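Local coordinates for putative phosphatase (Clostridium difficile, PDB 3SD7), which belongs to the haloacid dehalogenase-like hydrolases and probably hydrolyses phosphate esters at a metal-binding site, at residues 48-53 / 98-103; 116-121 / 231-236; 132-137 / 163-168. All coordinates share one frame; numbering follows the deposited sequence.

Interaction 1 (48-53 / 98-103); sequences TKSIQY and REYFAD
Tyr100 lays its ring across the backbone of Lys49 and Ser50, between two helices of the all-helical cap of this haloacid dehalogenase-like protein. Helices 44-57 and 87-105 run roughly antiparallel here. Their local axes come within 8.3 Å and stand at 141°. The ring of Tyr100 leaves its helix with CG anti to the backbone N (chi1 -179°), which carries it over to the other helix. One face lies over the peptide of Lys49, whose O is above the ring centre. Lys49 runs out extended past the phenol end, with CB and CD both 3.6 Å from Tyr100 OH. The two polar ends then part: Lys49 NZ forms a salt bridge with Glu45, and Tyr100 OH is hydrogen-bonded to Glu108.

Tyr53 comes from the next turn of its helix. Its CD2 presses on Tyr100 CB at 3.4 Å. The two rings meet obliquely, with centroids 5.4 Å apart and planes at 38°. Tyr53 OH reaches the carboxylate of Glu99 only loosely, 3.9 Å from CD, and the carboxylate is turned nearly perpendicular to the ring.

No hydrogen bond joins the two segments. Ser50 OG bonds back to Gly46 O in its own helix. That oxygen also sits at the edges of both the Tyr100 and Phe101 rings, 3.2 Å from Tyr100 CD2 and 3.6 Å from Phe101 CD1.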
loop_
_atom_site.group_PDB
_atom_site.type_symbol
_atom_site.label_atom_id
_atom_site.label_comp_id
_atom_site.label_asym_id
_atom_site.label_seq_id
_atom_site.Cartn_x
_atom_site.Cartn_y
_atom_site.Cartn_z
ATOM N N THR A 48 -12.290 5.757 4.722
ATOM C CA THR A 48 -13.731 5.682 4.974
ATOM C C THR A 48 -14.282 7.035 5.467
ATOM O O THR A 48 -15.383 7.460 5.075
ATOM C CB THR A 48 -14.089 4.533 5.938
ATOM O OG1 THR A 48 -13.370 4.694 7.158
ATOM C CG2 THR A 48 -13.728 3.168 5.313
ATOM N N LYS A 49 -13.523 7.734 6.295
ATOM C CA LYS A 49 -13.993 9.038 6.785
ATOM C C LYS A 49 -14.039 10.089 5.672
ATOM O O LYS A 49 -14.925 10.968 5.679
ATOM C CB LYS A 49 -13.182 9.513 7.971
ATOM C CG LYS A 49 -13.477 8.739 9.217
ATOM C CD LYS A 49 -12.722 9.271 10.398
ATOM C CE LYS A 49 -13.171 8.580 11.674
ATOM N NZ LYS A 49 -12.478 9.119 12.860
ATOM N N SER A 50 -13.112 9.992 4.723
ATOM C CA SER A 50 -13.081 10.900 3.577
ATOM C C SER A 50 -14.294 10.657 2.699
ATOM O O SER A 50 -14.937 11.608 2.260
ATOM C CB SER A 50 -11.798 10.745 2.766
ATOM O OG SER A 50 -10.653 11.054 3.540
ATOM N N ILE A 51 -14.615 9.383 2.438
ATOM C CA ILE A 51 -15.814 9.054 1.671
ATOM C C ILE A 51 -17.070 9.527 2.402
ATOM O O ILE A 51 -17.965 10.125 1.794
ATOM C CB ILE A 51 -15.912 7.527 1.367
ATOM C CG1 ILE A 51 -14.736 7.104 0.497
ATOM C CG2 ILE A 51 -17.234 7.213 0.670
ATOM C CD1 ILE A 51 -14.645 5.594 0.208
ATOM N N GLN A 52 -17.144 9.261 3.705
ATOM C CA GLN A 52 -18.285 9.664 4.523
ATOM C C GLN A 52 -18.513 11.174 4.440
ATOM O O GLN A 52 -19.651 11.649 4.279
ATOM C CB GLN A 52 -18.058 9.262 5.985
ATOM C CG GLN A 52 -19.273 9.467 6.916
ATOM C CD GLN A 52 -18.953 9.132 8.363
ATOM O OE1 GLN A 52 -17.998 9.651 8.929
ATOM N NE2 GLN A 52 -19.755 8.272 8.964
ATOM N N TYR A 53 -17.424 11.924 4.563
ATOM C CA TYR A 53 -17.471 13.378 4.478
ATOM C C TYR A 53 -18.001 13.834 3.117
ATOM O O TYR A 53 -18.805 14.780 3.039
ATOM C CB TYR A 53 -16.069 13.957 4.729
ATOM C CG TYR A 53 -15.957 15.448 4.515
ATOM C CD1 TYR A 53 -16.372 16.345 5.496
ATOM C CD2 TYR A 53 -15.412 15.965 3.338
ATOM C CE1 TYR A 53 -16.260 17.713 5.310
ATOM C CE2 TYR A 53 -15.291 17.344 3.145
ATOM C CZ TYR A 53 -15.719 18.205 4.133
ATOM O OH TYR A 53 -15.608 19.566 3.951
ATOM N N ARG A 98 -11.068 14.373 -1.433
ATOM C CA ARG A 98 -9.688 14.860 -1.413
ATOM C C ARG A 98 -9.474 15.960 -0.386
ATOM O O ARG A 98 -8.443 15.996 0.285
ATOM C CB ARG A 98 -9.278 15.343 -2.799
ATOM C CG ARG A 98 -9.208 14.210 -3.811
ATOM C CD ARG A 98 -8.738 14.712 -5.160
ATOM N NE ARG A 98 -8.530 13.625 -6.117
ATOM C CZ ARG A 98 -8.053 13.791 -7.351
ATOM N NH1 ARG A 98 -7.726 15.004 -7.794
ATOM N NH2 ARG A 98 -7.895 12.739 -8.148
ATOM N N GLU A 99 -10.461 16.843 -0.264
ATOM C CA GLU A 99 -10.415 17.921 0.702
ATOM C C GLU A 99 -10.261 17.351 2.113
ATOM O O GLU A 99 -9.365 17.759 2.858
ATOM C CB GLU A 99 -11.681 18.784 0.591
ATOM C CG GLU A 99 -11.760 19.916 1.589
ATOM C CD GLU A 99 -12.957 20.823 1.363
ATOM O OE1 GLU A 99 -13.838 20.484 0.543
ATOM O OE2 GLU A 99 -13.009 21.888 2.011
ATOM N N TYR A 100 -11.120 16.398 2.476
ATOM C CA TYR A 100 -11.044 15.802 3.807
ATOM C C TYR A 100 -9.767 14.969 3.958
ATOM O O TYR A 100 -9.156 14.942 5.023
ATOM C CB TYR A 100 -12.271 14.917 4.114
ATOM C CG TYR A 100 -12.207 14.307 5.508
ATOM C CD1 TYR A 100 -12.877 14.885 6.582
ATOM C CD2 TYR A 100 -11.427 13.176 5.757
ATOM C CE1 TYR A 100 -12.789 14.334 7.858
ATOM C CE2 TYR A 100 -11.336 12.624 7.018
ATOM C CZ TYR A 100 -12.013 13.205 8.065
ATOM O OH TYR A 100 -11.897 12.638 9.309
ATOM N N PHE A 101 -9.362 14.286 2.901
ATOM C CA PHE A 101 -8.192 13.413 3.030
ATOM C C PHE A 101 -6.907 14.218 3.272
ATOM O O PHE A 101 -6.093 13.871 4.134
ATOM C CB PHE A 101 -8.021 12.510 1.823
ATOM C CG PHE A 101 -6.957 11.453 2.030
ATOM C CD1 PHE A 101 -7.260 10.255 2.670
ATOM C CD2 PHE A 101 -5.650 11.687 1.636
ATOM C CE1 PHE A 101 -6.278 9.297 2.879
ATOM C CE2 PHE A 101 -4.660 10.718 1.844
ATOM C CZ PHE A 101 -4.970 9.546 2.454
ATOM N N ALA A 102 -6.740 15.297 2.516
ATOM C CA ALA A 102 -5.558 16.144 2.660
ATOM C C ALA A 102 -5.527 16.819 4.034
ATOM O O ALA A 102 -4.463 17.017 4.611
ATOM C CB ALA A 102 -5.507 17.196 1.542
ATOM N N ASP A 103 -6.700 17.150 4.558
ATOM C CA ASP A 103 -6.801 17.839 5.843
ATOM C C ASP A 103 -6.629 16.902 7.043
ATOM O O ASP A 103 -5.866 17.205 7.965
ATOM C CB ASP A 103 -8.156 18.554 5.939
ATOM C CG ASP A 103 -8.313 19.385 7.217
ATOM O OD1 ASP A 103 -7.295 19.829 7.792
ATOM O OD2 ASP A 103 -9.474 19.603 7.632
#

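Interaction 2 (116-121 / 231-236); sequences KEILEM and NVESIK
Ile118 has chi1 77°, which puts CG1 between its backbone N and carbonyl carbon and leaves CG2 beside the N, turned to segment 231-236. Lys236 CG packs obliquely against that methyl, and a bend at chi3 (-56°) turns the ammonium end back to Glu233. Ile118 CG2 lies 3.7 Å from Lys236 CG and 4.0 Å from Val232 CG1. It lies between the two side chains. Met121 extends the apolar patch, with CE 3.6 Å from Lys236 CD and SD close by.

The outer part of the contact is charged. Glu233 brings its carboxylate up against Glu117. Glu117 arrives on an extended chain, at about a right angle to Glu233. Glu117 OE2 is 3.0 Å from Glu233 OE1. Both are acceptors, and no hydrogen bond joins them; the carboxylate planes are 54° apart. Such closeness may favour a proton on one of the pair. Lys236 NZ probably eases the repulsion. It makes a salt bridge with Glu233 OE2 at 2.8 Å, weak as a hydrogen bond, and stays 4.0 Å from Glu117 OE2.

The incoming chain is shaped by an Asx motif. Asn231 OD1 takes bonds from both N and OG of Ser234, overlapping a type I turn from Val232 to Ile235.

The contact packs helix 115-124 against the chain that leaves edge strand 227-229 of the parallel sheet and enters the C-terminal helix 235-239. On the inner side Val232 and Ile235 rest on Met115, and Val232 also touches Tyr212.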
loop_
_atom_site.group_PDB
_atom_site.type_symbol
_atom_site.label_atom_id
_atom_site.label_comp_id
_atom_site.label_asym_id
_atom_site.label_seq_id
_atom_site.Cartn_x
_atom_site.Cartn_y
_atom_site.Cartn_z
ATOM N N LYS A 116 6.776 -2.311 13.252
ATOM C CA LYS A 116 7.945 -1.490 13.605
ATOM C C LYS A 116 9.104 -2.385 14.070
ATOM O O LYS A 116 10.246 -2.202 13.648
ATOM C CB LYS A 116 7.581 -0.391 14.601
ATOM C CG LYS A 116 8.650 0.663 14.734
ATOM C CD LYS A 116 8.236 1.739 15.722
ATOM C CE LYS A 116 9.159 2.938 15.633
ATOM N NZ LYS A 116 10.594 2.577 15.784
ATOM N N GLU A 117 8.808 -3.362 14.928
ATOM C CA GLU A 117 9.813 -4.321 15.386
ATOM C C GLU A 117 10.481 -5.079 14.239
ATOM O O GLU A 117 11.707 -5.214 14.225
ATOM C CB GLU A 117 9.214 -5.339 16.383
ATOM C CG GLU A 117 10.092 -6.619 16.540
ATOM C CD GLU A 117 9.427 -7.727 17.343
ATOM O OE1 GLU A 117 9.046 -7.454 18.495
ATOM O OE2 GLU A 117 9.327 -8.874 16.825
ATOM N N ILE A 118 9.708 -5.583 13.269
ATOM C CA ILE A 118 10.341 -6.355 12.207
ATOM C C ILE A 118 11.192 -5.442 11.320
ATOM O O ILE A 118 12.278 -5.837 10.907
ATOM C CB ILE A 118 9.371 -7.256 11.392
ATOM C CG1 ILE A 118 8.578 -6.462 10.424
ATOM C CG2 ILE A 118 8.529 -8.200 12.315
ATOM C CD1 ILE A 118 9.368 -6.132 9.179
ATOM N N LEU A 119 10.725 -4.219 11.050
ATOM C CA LEU A 119 11.543 -3.284 10.255
ATOM C C LEU A 119 12.862 -3.011 10.970
ATOM O O LEU A 119 13.903 -3.015 10.325
ATOM C CB LEU A 119 10.830 -1.969 10.001
ATOM C CG LEU A 119 9.581 -2.125 9.137
ATOM C CD1 LEU A 119 8.861 -0.793 9.054
ATOM C CD2 LEU A 119 9.906 -2.651 7.723
ATOM N N GLU A 120 12.801 -2.776 12.282
ATOM C CA GLU A 120 14.009 -2.525 13.108
ATOM C C GLU A 120 14.949 -3.751 13.025
ATOM O O GLU A 120 16.153 -3.601 12.851
ATOM C CB GLU A 120 13.603 -2.254 14.561
ATOM C CG GLU A 120 12.941 -0.874 14.774
ATOM C CD GLU A 120 12.341 -0.635 16.170
ATOM O OE1 GLU A 120 12.168 -1.574 16.990
ATOM O OE2 GLU A 120 12.022 0.534 16.438
ATOM N N MET A 121 14.382 -4.953 13.093
ATOM C CA MET A 121 15.182 -6.179 13.013
ATOM C C MET A 121 15.878 -6.321 11.659
ATOM O O MET A 121 17.058 -6.680 11.576
ATOM C CB MET A 121 14.322 -7.398 13.339
ATOM C CG MET A 121 13.921 -7.431 14.804
ATOM S SD MET A 121 12.758 -8.759 15.116
ATOM C CE MET A 121 13.724 -10.117 14.493
ATOM N N ASN A 231 0.610 -13.358 9.097
ATOM C CA ASN A 231 0.808 -12.244 9.988
ATOM C C ASN A 231 2.178 -11.617 9.831
ATOM O O ASN A 231 3.051 -12.154 9.152
ATOM C CB ASN A 231 0.583 -12.716 11.423
ATOM C CG ASN A 231 1.349 -13.967 11.739
ATOM O OD1 ASN A 231 2.568 -14.006 11.594
ATOM N ND2 ASN A 231 0.637 -15.012 12.195
ATOM N N VAL A 232 2.320 -10.446 10.428
ATOM C CA VAL A 232 3.543 -9.666 10.354
ATOM C C VAL A 232 4.742 -10.418 10.901
ATOM O O VAL A 232 5.805 -10.453 10.267
ATOM C CB VAL A 232 3.344 -8.309 11.064
ATOM C CG1 VAL A 232 4.670 -7.584 11.271
ATOM C CG2 VAL A 232 2.334 -7.445 10.282
ATOM N N GLU A 233 4.584 -11.028 12.071
ATOM C CA GLU A 233 5.696 -11.745 12.695
ATOM C C GLU A 233 6.308 -12.832 11.806
ATOM O O GLU A 233 7.516 -13.078 11.868
ATOM C CB GLU A 233 5.286 -12.341 14.055
ATOM C CG GLU A 233 5.185 -11.319 15.226
ATOM C CD GLU A 233 6.523 -10.647 15.607
ATOM O OE1 GLU A 233 6.525 -9.808 16.537
ATOM O OE2 GLU A 233 7.566 -10.943 14.991
ATOM N N SER A 234 5.483 -13.484 10.997
ATOM C CA SER A 234 5.978 -14.527 10.093
ATOM C C SER A 234 6.934 -14.016 8.998
ATOM O O SER A 234 7.651 -14.811 8.400
ATOM C CB SER A 234 4.816 -15.284 9.457
ATOM O OG SER A 234 4.167 -16.064 10.428
ATOM N N ILE A 235 6.917 -12.708 8.711
ATOM C CA ILE A 235 7.855 -12.127 7.740
ATOM C C ILE A 235 9.322 -12.417 8.163
ATOM O O ILE A 235 10.158 -12.739 7.313
ATOM C CB ILE A 235 7.599 -10.617 7.558
ATOM C CG1 ILE A 235 6.250 -10.416 6.854
ATOM C CG2 ILE A 235 8.723 -9.951 6.743
ATOM C CD1 ILE A 235 5.743 -8.992 6.805
ATOM N N LYS A 236 9.591 -12.346 9.470
ATOM C CA LYS A 236 10.924 -12.638 10.054
ATOM C C LYS A 236 11.463 -14.007 9.678
ATOM O O LYS A 236 12.670 -14.186 9.490
ATOM C CB LYS A 236 10.874 -12.662 11.592
ATOM C CG LYS A 236 10.416 -11.413 12.302
ATOM C CD LYS A 236 10.509 -11.588 13.827
ATOM C CE LYS A 236 9.722 -12.786 14.326
ATOM N NZ LYS A 236 9.556 -12.758 15.811
#

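Interaction 3 (132-137 / 163-168); sequences ATSKPT and GTRVNK
Ser134 and Lys168 meet at the probable active-site end of the parallel, Rossmann-like sheet of the haloacid dehalogenase core. Ser134 follows strand 128-133, where the chain turns a corner. Lys168 begins helix 168-179.

Lys168 can be followed outward; one of its two deposited conformers is described here. CB and CG make no close contact with the other segment. Bends at chi2 (75°) and chi3 (68°) curl the chain back toward the strand end. CD then comes to 4.0 Å from Ser134 OG, and CE to 3.7 Å. NZ donates a hydrogen bond to Ser134 OG at 3.2 Å. Its stronger partner is Asp35, in a salt bridge. Asp35 belongs to the apparent DxDx(T/V) pattern of this family, so in this conformer the lysine bridges Ser134 and Asp35.

Ser134 OG has its own proton committed elsewhere. It donates to Val166 O at 3.0 Å, nearly in line with the carbonyl bond (C=O...donor angle 176°). This bond to the loop orients the hydroxyl, which in this conformer also accepts from the lysine. Ser134 CB also touches Arg165 CG, although Arg165 is poorly ordered.

Thr133, beside it, forms an ST turn. Its OG1 is bonded to Asp35 and also accepts from Lys135 N at 3.1 Å.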
loop_
_atom_site.group_PDB
_atom_site.type_symbol
_atom_site.label_atom_id
_atom_site.label_comp_id
_atom_site.label_asym_id
_atom_site.label_seq_id
_atom_site.Cartn_x
_atom_site.Cartn_y
_atom_site.Cartn_z
ATOM N N ALA A 132 7.751 0.587 -2.395
ATOM C CA ALA A 132 7.291 0.695 -3.773
ATOM C C ALA A 132 5.774 0.556 -3.714
ATOM O O ALA A 132 5.246 -0.513 -3.427
ATOM C CB ALA A 132 7.937 -0.398 -4.667
ATOM N N THR A 133 5.081 1.651 -3.987
ATOM C CA THR A 133 3.642 1.722 -3.821
ATOM C C THR A 133 2.977 2.529 -4.930
ATOM O O THR A 133 3.635 3.330 -5.612
ATOM C CB THR A 133 3.330 2.353 -2.448
ATOM O OG1 THR A 133 1.917 2.397 -2.209
ATOM C CG2 THR A 133 3.915 3.785 -2.319
ATOM N N SER A 134 1.682 2.270 -5.116
ATOM C CA SER A 134 0.862 3.023 -6.045
ATOM C C SER A 134 0.313 4.277 -5.345
ATOM O O SER A 134 -0.181 5.179 -6.017
ATOM C CB SER A 134 -0.291 2.157 -6.601
ATOM O OG SER A 134 0.190 1.082 -7.399
ATOM N N LYS A 135 0.393 4.325 -4.022
ATOM C CA LYS A 135 -0.057 5.492 -3.253
ATOM C C LYS A 135 0.844 6.664 -3.625
ATOM O O LYS A 135 2.017 6.438 -3.947
ATOM C CB LYS A 135 0.061 5.209 -1.762
ATOM C CG LYS A 135 -0.823 6.132 -0.900
ATOM C CD LYS A 135 -0.803 5.712 0.544
ATOM C CE LYS A 135 -1.899 6.369 1.379
ATOM N NZ LYS A 135 -3.240 5.694 1.386
ATOM N N PRO A 136 0.316 7.910 -3.637
ATOM C CA PRO A 136 1.214 9.033 -3.949
ATOM C C PRO A 136 2.408 9.093 -2.997
ATOM O O PRO A 136 2.272 8.888 -1.809
ATOM C CB PRO A 136 0.323 10.257 -3.779
ATOM C CG PRO A 136 -1.036 9.743 -4.128
ATOM C CD PRO A 136 -1.088 8.355 -3.572
ATOM N N THR A 137 3.583 9.348 -3.544
ATOM C CA THR A 137 4.805 9.414 -2.739
ATOM C C THR A 137 4.663 10.315 -1.537
ATOM O O THR A 137 5.074 9.923 -0.449
ATOM C CB THR A 137 5.956 9.922 -3.578
ATOM O OG1 THR A 137 6.047 9.100 -4.740
ATOM C CG2 THR A 137 7.290 9.897 -2.787
ATOM N N GLY A 163 -1.861 12.707 -10.332
ATOM C CA GLY A 163 -1.178 12.141 -11.486
ATOM C C GLY A 163 -1.821 10.805 -11.808
ATOM O O GLY A 163 -2.804 10.413 -11.176
ATOM N N THR A 164 -1.279 10.110 -12.801
ATOM C CA THR A 164 -1.779 8.790 -13.165
ATOM C C THR A 164 -1.269 7.780 -12.121
ATOM O O THR A 164 -0.117 7.869 -11.686
ATOM C CB THR A 164 -1.323 8.384 -14.596
ATOM O OG1 THR A 164 -1.977 7.173 -14.991
ATOM C CG2 THR A 164 0.203 8.199 -14.675
ATOM N N ARG A 165 -2.129 6.855 -11.693
ATOM C CA ARG A 165 -1.728 5.831 -10.719
ATOM C C ARG A 165 -0.603 5.008 -11.355
ATOM O O ARG A 165 -0.772 4.437 -12.437
ATOM C CB ARG A 165 -2.921 4.935 -10.339
ATOM C CG ARG A 165 -2.654 3.909 -9.216
ATOM C CD ARG A 165 -3.901 3.034 -8.918
ATOM N NE ARG A 165 -5.050 3.823 -8.448
ATOM C CZ ARG A 165 -6.281 3.342 -8.229
ATOM N NH1 ARG A 165 -6.566 2.059 -8.440
ATOM N NH2 ARG A 165 -7.244 4.157 -7.800
ATOM N N VAL A 166 0.553 4.956 -10.700
ATOM C CA VAL A 166 1.682 4.229 -11.269
ATOM C C VAL A 166 1.515 2.727 -11.054
ATOM O O VAL A 166 1.092 2.299 -9.972
ATOM C CB VAL A 166 3.024 4.694 -10.659
ATOM C CG1 VAL A 166 4.190 4.010 -11.368
ATOM C CG2 VAL A 166 3.149 6.212 -10.766
ATOM N N ASN A 167 1.820 1.950 -12.099
ATOM C CA ASN A 167 1.801 0.493 -12.034
ATOM C C ASN A 167 2.912 -0.001 -11.116
ATOM O O ASN A 167 3.949 0.688 -10.908
ATOM C CB ASN A 167 1.935 -0.140 -13.419
ATOM C CG ASN A 167 0.694 0.016 -14.250
ATOM O OD1 ASN A 167 -0.418 0.079 -13.723
ATOM N ND2 ASN A 167 0.866 0.047 -15.566
ATOM N N LYS A 168 2.723 -1.203 -10.582
ATOM C CA LYS A 168 3.658 -1.737 -9.628
ATOM C C LYS A 168 5.023 -2.064 -10.238
ATOM O O LYS A 168 6.036 -1.733 -9.670
ATOM C CB LYS A 168 3.075 -2.979 -8.953
ATOM C CG LYS A 168 3.403 -3.050 -7.515
ATOM C CD LYS A 168 2.580 -2.064 -6.684
ATOM C CE LYS A 168 1.110 -2.467 -6.660
ATOM N NZ LYS A 168 0.319 -1.674 -5.688
#

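Interaction 3 is the one at the probable active site. The side chain of Lys168 is about 5 Å from the bound sodium ion, which Asp37 and Asp192 hold, and Lys135 forms a salt bridge with Asp37. Interaction 1 lies in the helical cap. Its centre is 19 Å from that of interaction 3, yet their nearest atoms are about 4 Å apart, without touching, and the side chain of Phe101 is about 13 Å from the sodium ion. Interaction 2 belongs to the core and lies across the chain's centre from interaction 3, their own centres 24 Å apart. Helix 115-124 of interaction 2 is followed in the chain by strand 128-133 of interaction 3. Interactions 1 and 2 are 30 Å apart between centres.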